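Local coordinates for benzoate transport porin BenP (Acinetobacter baumannii AB307-0294, PDB 5DL8), which probably forms a channel across the outer membrane for small solutes, as a member of the OprD porin family, at residues Q83-L88 with S145-T150. Residues are numbered along the deposited sequence; the frame is centred on the assembly and turned at random.
Sequences QYAVRL and SRQLLT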
ATOM      1  N   GLN A  83     -10.469  13.588  -6.380  1.00 27.91           N
ATOM      2  CA  GLN A  83     -10.743  13.220  -4.976  1.00 26.76           C
ATOM      3  C   GLN A  83     -10.663  14.469  -4.135  1.00 27.36           C
ATOM      4  O   GLN A  83      -9.760  15.287  -4.294  1.00 27.98           O
ATOM      5  CB  GLN A  83      -9.709  12.219  -4.444  1.00 26.10           C
ATOM      6  CG  GLN A  83      -9.333  10.976  -5.289  1.00 24.33           C
ATOM      7  CD  GLN A  83      -8.153  10.221  -4.676  1.00 23.08           C
ATOM      8  OE1 GLN A  83      -8.211   9.624  -3.574  1.00 21.33           O
ATOM      9  NE2 GLN A  83      -7.004  10.343  -5.359  1.00 23.02           N
ATOM     10  N   TYR A  84     -11.631  14.632  -3.245  1.00 28.90           N
ATOM     11  CA  TYR A  84     -11.791  15.852  -2.469  1.00 28.93           C
ATOM     12  C   TYR A  84     -12.225  15.511  -1.086  1.00 28.01           C
ATOM     13  O   TYR A  84     -13.214  14.784  -0.936  1.00 27.64           O
ATOM     14  CB  TYR A  84     -12.841  16.718  -3.096  1.00 30.55           C
ATOM     15  CG  TYR A  84     -13.071  17.973  -2.335  1.00 33.43           C
ATOM     16  CD1 TYR A  84     -12.028  18.937  -2.213  1.00 34.97           C
ATOM     17  CD2 TYR A  84     -14.322  18.251  -1.733  1.00 36.42           C
ATOM     18  CE1 TYR A  84     -12.225  20.128  -1.531  1.00 36.49           C
ATOM     19  CE2 TYR A  84     -14.522  19.463  -1.062  1.00 37.92           C
ATOM     20  CZ  TYR A  84     -13.472  20.393  -0.986  1.00 37.48           C
ATOM     21  OH  TYR A  84     -13.602  21.511  -0.225  1.00 39.52           O
ATOM     22  N   ALA A  85     -11.503  16.036  -0.078  1.00 25.88           N
ATOM     23  CA  ALA A  85     -11.844  15.849   1.323  1.00 24.96           C
ATOM     24  C   ALA A  85     -11.897  17.219   2.072  1.00 27.79           C
ATOM     25  O   ALA A  85     -11.092  18.107   1.827  1.00 26.73           O
ATOM     26  CB  ALA A  85     -10.836  14.998   2.004  1.00 23.60           C
ATOM     27  N   VAL A  86     -12.863  17.337   2.996  1.00 29.01           N
ATOM     28  CA  VAL A  86     -12.957  18.434   3.952  1.00 29.69           C
ATOM     29  C   VAL A  86     -12.669  17.993   5.368  1.00 27.33           C
ATOM     30  O   VAL A  86     -13.238  16.977   5.822  1.00 25.43           O
ATOM     31  CB  VAL A  86     -14.386  18.990   3.936  1.00 33.04           C
ATOM     32  CG1 VAL A  86     -14.592  20.131   4.949  1.00 34.91           C
ATOM     33  CG2 VAL A  86     -14.604  19.599   2.574  1.00 35.67           C
ATOM     34  N   ARG A  87     -11.778  18.730   6.064  1.00 25.61           N
ATOM     35  CA  ARG A  87     -11.600  18.505   7.489  1.00 25.22           C
ATOM     36  C   ARG A  87     -12.835  18.948   8.317  1.00 27.25           C
ATOM     37  O   ARG A  87     -13.308  20.054   8.203  1.00 29.10           O
ATOM     38  CB  ARG A  87     -10.392  19.242   8.045  1.00 24.60           C
ATOM     39  CG  ARG A  87     -10.159  18.899   9.511  1.00 24.36           C
ATOM     40  CD  ARG A  87      -8.718  19.186  10.003  1.00 25.29           C
ATOM     41  NE  ARG A  87      -8.222  20.444   9.628  1.00 25.19           N
ATOM     42  CZ  ARG A  87      -8.618  21.638  10.187  1.00 27.17           C
ATOM     43  NH1 ARG A  87      -9.514  21.725  11.178  1.00 28.32           N
ATOM     44  NH2 ARG A  87      -8.096  22.785   9.751  1.00 26.05           N
ATOM     45  N   LEU A  88     -13.302  18.113   9.214  1.00 28.88           N
ATOM     46  CA  LEU A  88     -14.408  18.477  10.100  1.00 30.43           C
ATOM     47  C   LEU A  88     -14.046  18.739  11.532  1.00 28.27           C
ATOM     48  O   LEU A  88     -14.810  19.439  12.240  1.00 29.18           O
ATOM     49  CB  LEU A  88     -15.469  17.319  10.116  1.00 32.23           C
ATOM     50  CG  LEU A  88     -16.077  16.836   8.788  1.00 34.71           C
ATOM     51  CD1 LEU A  88     -16.790  15.455   8.945  1.00 35.90           C
ATOM     52  CD2 LEU A  88     -17.052  17.881   8.266  1.00 36.35           C
ATOM     53  N   SER A 145      -5.161   3.520   3.183  1.00 29.95           N
ATOM     54  CA  SER A 145      -5.239   3.266   4.667  1.00 29.16           C
ATOM     55  C   SER A 145      -5.867   4.506   5.479  1.00 30.36           C
ATOM     56  O   SER A 145      -6.309   4.428   6.734  1.00 29.66           O
ATOM     57  CB  SER A 145      -3.799   2.934   5.192  1.00 25.92           C
ATOM     58  OG  SER A 145      -2.928   4.088   5.064  1.00 24.84           O
ATOM     59  N   ARG A 146      -5.946   5.642   4.793  1.00 28.35           N
ATOM     60  CA  ARG A 146      -6.310   6.858   5.551  1.00 29.17           C
ATOM     61  C   ARG A 146      -7.537   7.561   4.907  1.00 27.61           C
ATOM     62  O   ARG A 146      -8.615   6.968   4.936  1.00 29.20           O
ATOM     63  CB  ARG A 146      -5.072   7.756   5.687  1.00 29.34           C
ATOM     64  CG  ARG A 146      -3.869   7.187   6.441  1.00 28.98           C
ATOM     65  CD  ARG A 146      -4.246   6.691   7.783  1.00 29.78           C
ATOM     66  NE  ARG A 146      -3.098   6.592   8.687  1.00 32.35           N
ATOM     67  CZ  ARG A 146      -2.106   5.659   8.647  1.00 35.30           C
ATOM     68  NH1 ARG A 146      -2.030   4.694   7.703  1.00 32.66           N
ATOM     69  NH2 ARG A 146      -1.131   5.762   9.547  1.00 34.81           N
ATOM     70  N   GLN A 147      -7.345   8.726   4.270  1.00 23.80           N
ATOM     71  CA  GLN A 147      -8.415   9.407   3.632  1.00 22.73           C
ATOM     72  C   GLN A 147      -8.268   9.347   2.121  1.00 22.26           C
ATOM     73  O   GLN A 147      -8.637   8.306   1.516  1.00 22.00           O
ATOM     74  CB  GLN A 147      -8.569  10.832   4.209  1.00 22.14           C
ATOM     75  CG  GLN A 147      -9.672  11.690   3.647  1.00 22.70           C
ATOM     76  CD  GLN A 147     -11.003  10.974   3.490  1.00 24.11           C
ATOM     77  OE1 GLN A 147     -11.190  10.213   2.537  1.00 26.74           O
ATOM     78  NE2 GLN A 147     -11.967  11.266   4.374  1.00 25.13           N
ATOM     79  N   LEU A 148      -7.707  10.355   1.477  1.00 23.07           N
ATOM     80  CA  LEU A 148      -7.496  10.238  -0.028  1.00 23.72           C
ATOM     81  C   LEU A 148      -6.327   9.216  -0.356  1.00 23.38           C
ATOM     82  O   LEU A 148      -5.571   8.813   0.569  1.00 22.26           O
ATOM     83  CB  LEU A 148      -7.358  11.602  -0.677  1.00 24.92           C
ATOM     84  CG  LEU A 148      -8.481  12.628  -0.345  1.00 26.24           C
ATOM     85  CD1 LEU A 148      -8.332  13.895  -1.189  1.00 27.75           C
ATOM     86  CD2 LEU A 148      -9.835  11.932  -0.611  1.00 27.85           C
ATOM     87  N   LEU A 149      -6.249   8.780  -1.608  1.00 24.37           N
ATOM     88  CA  LEU A 149      -5.380   7.652  -2.068  1.00 25.67           C
ATOM     89  C   LEU A 149      -4.147   8.169  -2.864  1.00 24.83           C
ATOM     90  O   LEU A 149      -4.176   9.137  -3.679  1.00 24.67           O
ATOM     91  CB  LEU A 149      -6.158   6.805  -3.016  1.00 29.20           C
ATOM     92  CG  LEU A 149      -7.123   5.709  -2.550  1.00 33.02           C
ATOM     93  CD1 LEU A 149      -7.859   6.016  -1.302  1.00 32.99           C
ATOM     94  CD2 LEU A 149      -8.080   5.238  -3.637  1.00 33.55           C
ATOM     95  N   THR A 150      -3.021   7.565  -2.562  1.00 23.96           N
ATOM     96  CA  THR A 150      -1.738   7.798  -3.270  1.00 23.03           C
ATOM     97  C   THR A 150      -1.875   7.365  -4.735  1.00 22.76           C
ATOM     98  O   THR A 150      -2.486   6.347  -5.049  1.00 23.70           O
ATOM     99  CB  THR A 150      -0.621   7.025  -2.532  1.00 23.04           C
ATOM    100  OG1 THR A 150      -0.703   7.413  -1.164  1.00 22.85           O
ATOM    101  CG2 THR A 150       0.865   7.267  -3.063  1.00 22.21           C
TER
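A loop folded into the lumen of the porin barrel, residues 145-150, is docked on the inner face of wall strand 72-87 by one polar side chain and a small apolar patch. Q83 reaches from the wall toward the loop: its CG lies anti to the carbonyl carbon (chi1 -47°), and the chain runs extended beyond it. This sets OE1 2.9 Å from the backbone N of L149, which lies in the plane of the Q83 side-chain carbonyl, on a lone pair of OE1, with a nearly straight N-H...O angle of 162°. Crossing the glutamine at about a right angle, L149 brings its CB to 3.5 Å from Q83 OE1. L148 points toward the strand; its CD2 lies 3.8 Å from Q83 CB, while CD1 rests against the Q83 carbonyl and CG is 4.1 Å from A85 CB. A85 CB also meets Q147 CG, at 3.9 Å. With CG anti to the backbone N and the chain bent at chi2 (45°), Q147 hydrogen-bonds through NE2 to S51 OG on adjacent strand 47-65. The L148 N-H is hydrogen-bonded to Y112 OH, and Q147 O to K31 NZ, so at this buried contact side chains of the wall strands, not strand pairing, satisfy the backbone of a segment without regular structure.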